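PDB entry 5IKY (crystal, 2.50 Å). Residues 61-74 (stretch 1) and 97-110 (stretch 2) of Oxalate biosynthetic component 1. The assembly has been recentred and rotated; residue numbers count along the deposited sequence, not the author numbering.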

# COMPACT_ATOMS: atom_id res chain seq x y z
N VAL A 61 -24.82 -2.38 34.94
CA VAL A 61 -23.44 -2.72 34.60
C VAL A 61 -23.29 -4.18 34.17
O VAL A 61 -24.02 -5.06 34.63
CB VAL A 61 -22.48 -2.44 35.79
CG1 VAL A 61 -22.63 -3.49 36.87
CG2 VAL A 61 -21.04 -2.35 35.31
N ARG A 62 -22.35 -4.42 33.26
CA ARG A 62 -21.96 -5.76 32.87
C ARG A 62 -20.47 -5.92 33.12
O ARG A 62 -19.65 -5.50 32.31
CB ARG A 62 -22.29 -6.04 31.40
CG ARG A 62 -21.87 -7.42 30.91
CD ARG A 62 -22.73 -8.53 31.49
NE ARG A 62 -22.38 -9.84 30.95
CZ ARG A 62 -21.63 -10.73 31.58
NH1 ARG A 62 -21.16 -10.47 32.80
NH2 ARG A 62 -21.35 -11.90 31.01
N GLU A 63 -20.12 -6.50 34.26
CA GLU A 63 -18.72 -6.60 34.66
C GLU A 63 -18.27 -8.04 34.89
O GLU A 63 -19.06 -8.88 35.31
CB GLU A 63 -18.47 -5.78 35.93
CG GLU A 63 -19.29 -6.22 37.13
CD GLU A 63 -18.82 -5.56 38.42
OE1 GLU A 63 -17.64 -5.16 38.49
OE2 GLU A 63 -19.64 -5.44 39.36
N TYR A 64 -17.00 -8.30 34.61
CA TYR A 64 -16.38 -9.59 34.87
C TYR A 64 -14.87 -9.50 34.74
O TYR A 64 -14.35 -9.07 33.71
CB TYR A 64 -16.93 -10.66 33.92
CG TYR A 64 -16.38 -12.05 34.18
CD1 TYR A 64 -16.93 -12.86 35.17
CD2 TYR A 64 -15.32 -12.56 33.44
CE1 TYR A 64 -16.44 -14.13 35.42
CE2 TYR A 64 -14.82 -13.82 33.68
CZ TYR A 64 -15.39 -14.60 34.67
OH TYR A 64 -14.89 -15.87 34.90
N GLY A 65 -14.16 -9.90 35.80
CA GLY A 65 -12.72 -10.02 35.76
C GLY A 65 -11.93 -8.86 36.35
O GLY A 65 -10.71 -8.82 36.24
N TYR A 66 -12.62 -7.92 36.99
CA TYR A 66 -11.97 -6.70 37.46
C TYR A 66 -11.88 -6.57 38.98
O TYR A 66 -11.53 -5.51 39.49
CB TYR A 66 -12.68 -5.47 36.89
CG TYR A 66 -12.33 -5.19 35.45
CD1 TYR A 66 -11.20 -4.46 35.12
CD2 TYR A 66 -13.13 -5.67 34.42
CE1 TYR A 66 -10.87 -4.21 33.80
CE2 TYR A 66 -12.81 -5.42 33.10
CZ TYR A 66 -11.68 -4.69 32.79
OH TYR A 66 -11.35 -4.44 31.48
N ASP A 67 -12.18 -7.66 39.69
CA ASP A 67 -12.17 -7.64 41.14
C ASP A 67 -10.76 -7.77 41.72
O ASP A 67 -9.89 -8.41 41.14
CB ASP A 67 -13.05 -8.77 41.69
CG ASP A 67 -14.52 -8.59 41.36
OD1 ASP A 67 -15.02 -7.45 41.47
OD2 ASP A 67 -15.17 -9.58 40.99
N ALA A 68 -10.56 -7.14 42.87
CA ALA A 68 -9.32 -7.26 43.63
C ALA A 68 -9.64 -7.18 45.12
O ALA A 68 -10.56 -6.46 45.51
CB ALA A 68 -8.33 -6.18 43.23
N PRO A 69 -8.90 -7.92 45.96
CA PRO A 69 -9.22 -7.91 47.39
C PRO A 69 -8.97 -6.55 48.02
O PRO A 69 -8.06 -5.83 47.60
CB PRO A 69 -8.28 -8.97 47.97
CG PRO A 69 -7.13 -8.99 47.04
CD PRO A 69 -7.70 -8.72 45.67
N ILE A 70 -9.78 -6.20 49.01
CA ILE A 70 -9.62 -4.93 49.71
C ILE A 70 -9.13 -5.16 51.13
O ILE A 70 -9.88 -5.65 51.98
CB ILE A 70 -10.93 -4.13 49.76
CG1 ILE A 70 -11.51 -3.97 48.35
CG2 ILE A 70 -10.70 -2.78 50.41
CD1 ILE A 70 -12.84 -3.25 48.33
N ASP A 71 -7.87 -4.80 51.39
CA ASP A 71 -7.33 -4.87 52.74
C ASP A 71 -7.43 -3.49 53.38
O ASP A 71 -6.74 -2.56 52.98
CB ASP A 71 -5.88 -5.35 52.72
CG ASP A 71 -5.41 -5.87 54.07
OD1 ASP A 71 -6.07 -5.56 55.09
OD2 ASP A 71 -4.39 -6.59 54.12
N LEU A 72 -8.29 -3.37 54.39
CA LEU A 72 -8.51 -2.09 55.05
C LEU A 72 -7.27 -1.62 55.82
O LEU A 72 -7.17 -0.46 56.19
CB LEU A 72 -9.71 -2.17 55.99
CG LEU A 72 -11.07 -2.30 55.30
CD1 LEU A 72 -12.20 -2.28 56.32
CD2 LEU A 72 -11.25 -1.20 54.28
N THR A 73 -6.35 -2.55 56.06
CA THR A 73 -5.08 -2.22 56.70
C THR A 73 -4.26 -1.28 55.81
O THR A 73 -3.48 -0.47 56.30
CB THR A 73 -4.26 -3.49 57.01
OG1 THR A 73 -5.10 -4.45 57.67
CG2 THR A 73 -3.07 -3.17 57.90
N ASP A 74 -4.47 -1.39 54.51
CA ASP A 74 -3.82 -0.51 53.54
C ASP A 74 -4.27 0.94 53.71
O ASP A 74 -3.57 1.87 53.31
CB ASP A 74 -4.11 -0.97 52.11
CG ASP A 74 -3.45 -2.30 51.78
OD1 ASP A 74 -2.53 -2.70 52.52
OD2 ASP A 74 -3.85 -2.92 50.77
N GLY A 97 -12.01 -10.43 58.44
CA GLY A 97 -11.08 -9.64 59.22
C GLY A 97 -10.92 -8.27 58.60
O GLY A 97 -11.89 -7.52 58.46
N SER A 98 -9.70 -7.94 58.21
CA SER A 98 -9.42 -6.66 57.56
C SER A 98 -9.59 -6.75 56.05
O SER A 98 -9.66 -5.73 55.36
CB SER A 98 -8.00 -6.19 57.90
OG SER A 98 -7.04 -7.19 57.58
N VAL A 99 -9.66 -7.98 55.54
CA VAL A 99 -9.69 -8.20 54.09
C VAL A 99 -11.10 -8.44 53.55
O VAL A 99 -11.81 -9.34 54.00
CB VAL A 99 -8.81 -9.41 53.70
CG1 VAL A 99 -8.91 -9.67 52.20
CG2 VAL A 99 -7.37 -9.18 54.12
N TRP A 100 -11.49 -7.63 52.57
CA TRP A 100 -12.73 -7.83 51.84
C TRP A 100 -12.44 -8.46 50.48
O TRP A 100 -11.41 -8.19 49.87
CB TRP A 100 -13.48 -6.51 51.65
CG TRP A 100 -14.07 -5.94 52.89
CD1 TRP A 100 -13.42 -5.27 53.88
CD2 TRP A 100 -15.45 -5.97 53.28
NE1 TRP A 100 -14.30 -4.89 54.86
CE2 TRP A 100 -15.56 -5.31 54.52
CE3 TRP A 100 -16.61 -6.50 52.70
CZ2 TRP A 100 -16.77 -5.16 55.19
CZ3 TRP A 100 -17.81 -6.36 53.37
CH2 TRP A 100 -17.89 -5.69 54.60
N HIS A 101 -13.35 -9.31 50.01
CA HIS A 101 -13.23 -9.88 48.68
C HIS A 101 -14.61 -10.22 48.12
O HIS A 101 -15.55 -10.47 48.87
CB HIS A 101 -12.34 -11.13 48.70
CG HIS A 101 -12.85 -12.22 49.58
ND1 HIS A 101 -13.59 -13.28 49.10
CD2 HIS A 101 -12.71 -12.43 50.91
CE1 HIS A 101 -13.90 -14.09 50.10
NE2 HIS A 101 -13.38 -13.60 51.21
N ARG A 102 -14.73 -10.22 46.79
CA ARG A 102 -16.01 -10.47 46.15
C ARG A 102 -16.32 -11.96 46.01
O ARG A 102 -15.58 -12.70 45.36
CB ARG A 102 -16.08 -9.81 44.78
CG ARG A 102 -16.92 -8.55 44.76
CD ARG A 102 -17.47 -8.27 43.39
NE ARG A 102 -18.26 -7.04 43.35
CZ ARG A 102 -18.84 -6.56 42.26
NH1 ARG A 102 -18.72 -7.21 41.11
NH2 ARG A 102 -19.53 -5.43 42.31
N THR A 103 -17.43 -12.37 46.62
CA THR A 103 -17.90 -13.75 46.52
C THR A 103 -19.04 -13.83 45.52
O THR A 103 -19.29 -14.88 44.92
CB THR A 103 -18.35 -14.27 47.88
OG1 THR A 103 -19.23 -13.32 48.49
CG2 THR A 103 -17.14 -14.48 48.79
N GLN A 104 -19.74 -12.71 45.36
CA GLN A 104 -20.72 -12.56 44.29
C GLN A 104 -19.98 -12.48 42.96
O GLN A 104 -18.98 -11.77 42.84
CB GLN A 104 -21.57 -11.30 44.50
CG GLN A 104 -22.28 -10.80 43.25
CD GLN A 104 -22.27 -9.29 43.15
OE1 GLN A 104 -21.50 -8.62 43.83
NE2 GLN A 104 -23.12 -8.75 42.29
N THR A 105 -20.46 -13.20 41.95
CA THR A 105 -19.81 -13.18 40.65
C THR A 105 -20.83 -13.25 39.51
O THR A 105 -21.82 -13.97 39.59
CB THR A 105 -18.79 -14.33 40.51
OG1 THR A 105 -17.84 -14.25 41.57
CG2 THR A 105 -18.06 -14.26 39.18
N SER A 106 -20.56 -12.49 38.45
CA SER A 106 -21.43 -12.40 37.28
C SER A 106 -21.17 -13.56 36.32
O SER A 106 -20.22 -14.32 36.52
CB SER A 106 -21.22 -11.06 36.58
OG SER A 106 -21.47 -9.97 37.46
N PRO A 107 -22.02 -13.72 35.29
CA PRO A 107 -21.72 -14.70 34.24
C PRO A 107 -20.37 -14.45 33.57
O PRO A 107 -20.01 -13.29 33.34
CB PRO A 107 -22.86 -14.51 33.24
CG PRO A 107 -23.99 -14.03 34.07
CD PRO A 107 -23.38 -13.16 35.14
N SER A 108 -19.65 -15.52 33.28
CA SER A 108 -18.35 -15.41 32.62
C SER A 108 -18.51 -14.99 31.17
O SER A 108 -19.63 -14.86 30.67
CB SER A 108 -17.59 -16.73 32.71
OG SER A 108 -18.10 -17.66 31.77
N LEU A 109 -17.39 -14.80 30.49
CA LEU A 109 -17.41 -14.44 29.08
C LEU A 109 -17.05 -15.63 28.19
O LEU A 109 -16.35 -15.47 27.19
CB LEU A 109 -16.45 -13.29 28.81
CG LEU A 109 -16.76 -12.01 29.60
CD1 LEU A 109 -15.72 -10.96 29.33
CD2 LEU A 109 -18.14 -11.50 29.24
N ALA A 110 -17.53 -16.81 28.58
CA ALA A 110 -17.29 -18.03 27.81
C ALA A 110 -17.87 -17.89 26.42
O ALA A 110 -17.39 -18.45 25.46
CB ALA A 110 -17.91 -19.23 28.50

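How do the two backbones lie against each other? They run nearly antiparallel, their end-to-end directions 159° apart, and they join as a short two-stranded pairing at one end. Ile70 and Trp100 form the hydrogen-bonded pair: Ile70 N gives to Trp100 O at 2.7 Å, and Trp100 N gives to Ile70 O at 2.6 Å. The next rung closes from Leu72 N to Ser98 O at 2.9 Å, almost straight. Between these rungs Asp71 faces Val99 as a non-hydrogen-bonded pair, the CA atoms of Asp71 and Val99 4.3 Å apart. Val99 CA also makes a CA-H...O contact with Ile70 O at 3.3 Å.

What fills the two faces of this small sheet? On one face Ile70 and Trp100 sit side by side, Ile70 CB to Trp100 CB at 4.0 Å, and Leu72 packs against the edge of the indole, its CD1 3.7 Å from Trp100 NE1. On the other face Asp71 meets Val99, with Asp71 CG 3.8 Å from Val99 CG2. Asp71 OD1 accepts from Ser98 OG across the contact (3.1 Å) and, within its own stretch, from Thr73 N (3.2 Å) and Thr73 OG1 (3.0 Å). One oxygen thus links Thr73, in the 3-10 segment, with Ser98 of the other stretch.

What holds the stretches together beyond the strand pairing? Arg102 reaches across with chi3 and chi4 near 180°, and its guanidinium meets Glu63 along its edge. Both terminal nitrogens give to one oxygen: Arg102 NH2 lies 3.0 Å and Arg102 NH1 2.7 Å from Glu63 OE2; both are part of the salt bridge, the NH1 bond being weak as a hydrogen bond. Asp67 adds a second negative charge, but its OD1 is 3.7 Å from Arg102 NH1 and well out of the guanidinium plane, so it contributes charge attraction without a directed bond.

Which bump fills which hollow at the far end? The chain at Ser108 and Leu109 crosses one face of the Tyr64 ring. Ser108 CA is seated over that face, 3.7 Å from the centroid of the Tyr64 ring, a CH-pi contact, while beside it Leu109 CG approaches Tyr64 CD2 at 4.1 Å. Next along, Ser106 CB presses against Glu63 O at 3.3 Å. Arg62 leaves its strand sideways and bends so that its guanidinium reaches the loop, which it holds by its backbone: Arg62 NH1 and NH2 both give to Pro107 O, at 3.1 and 3.0 Å, and Arg62 NH2 adds a weak bond to Ser108 O at 3.4 Å. Both carbonyl oxygens lie near the guanidinium plane, where its N-H groups point.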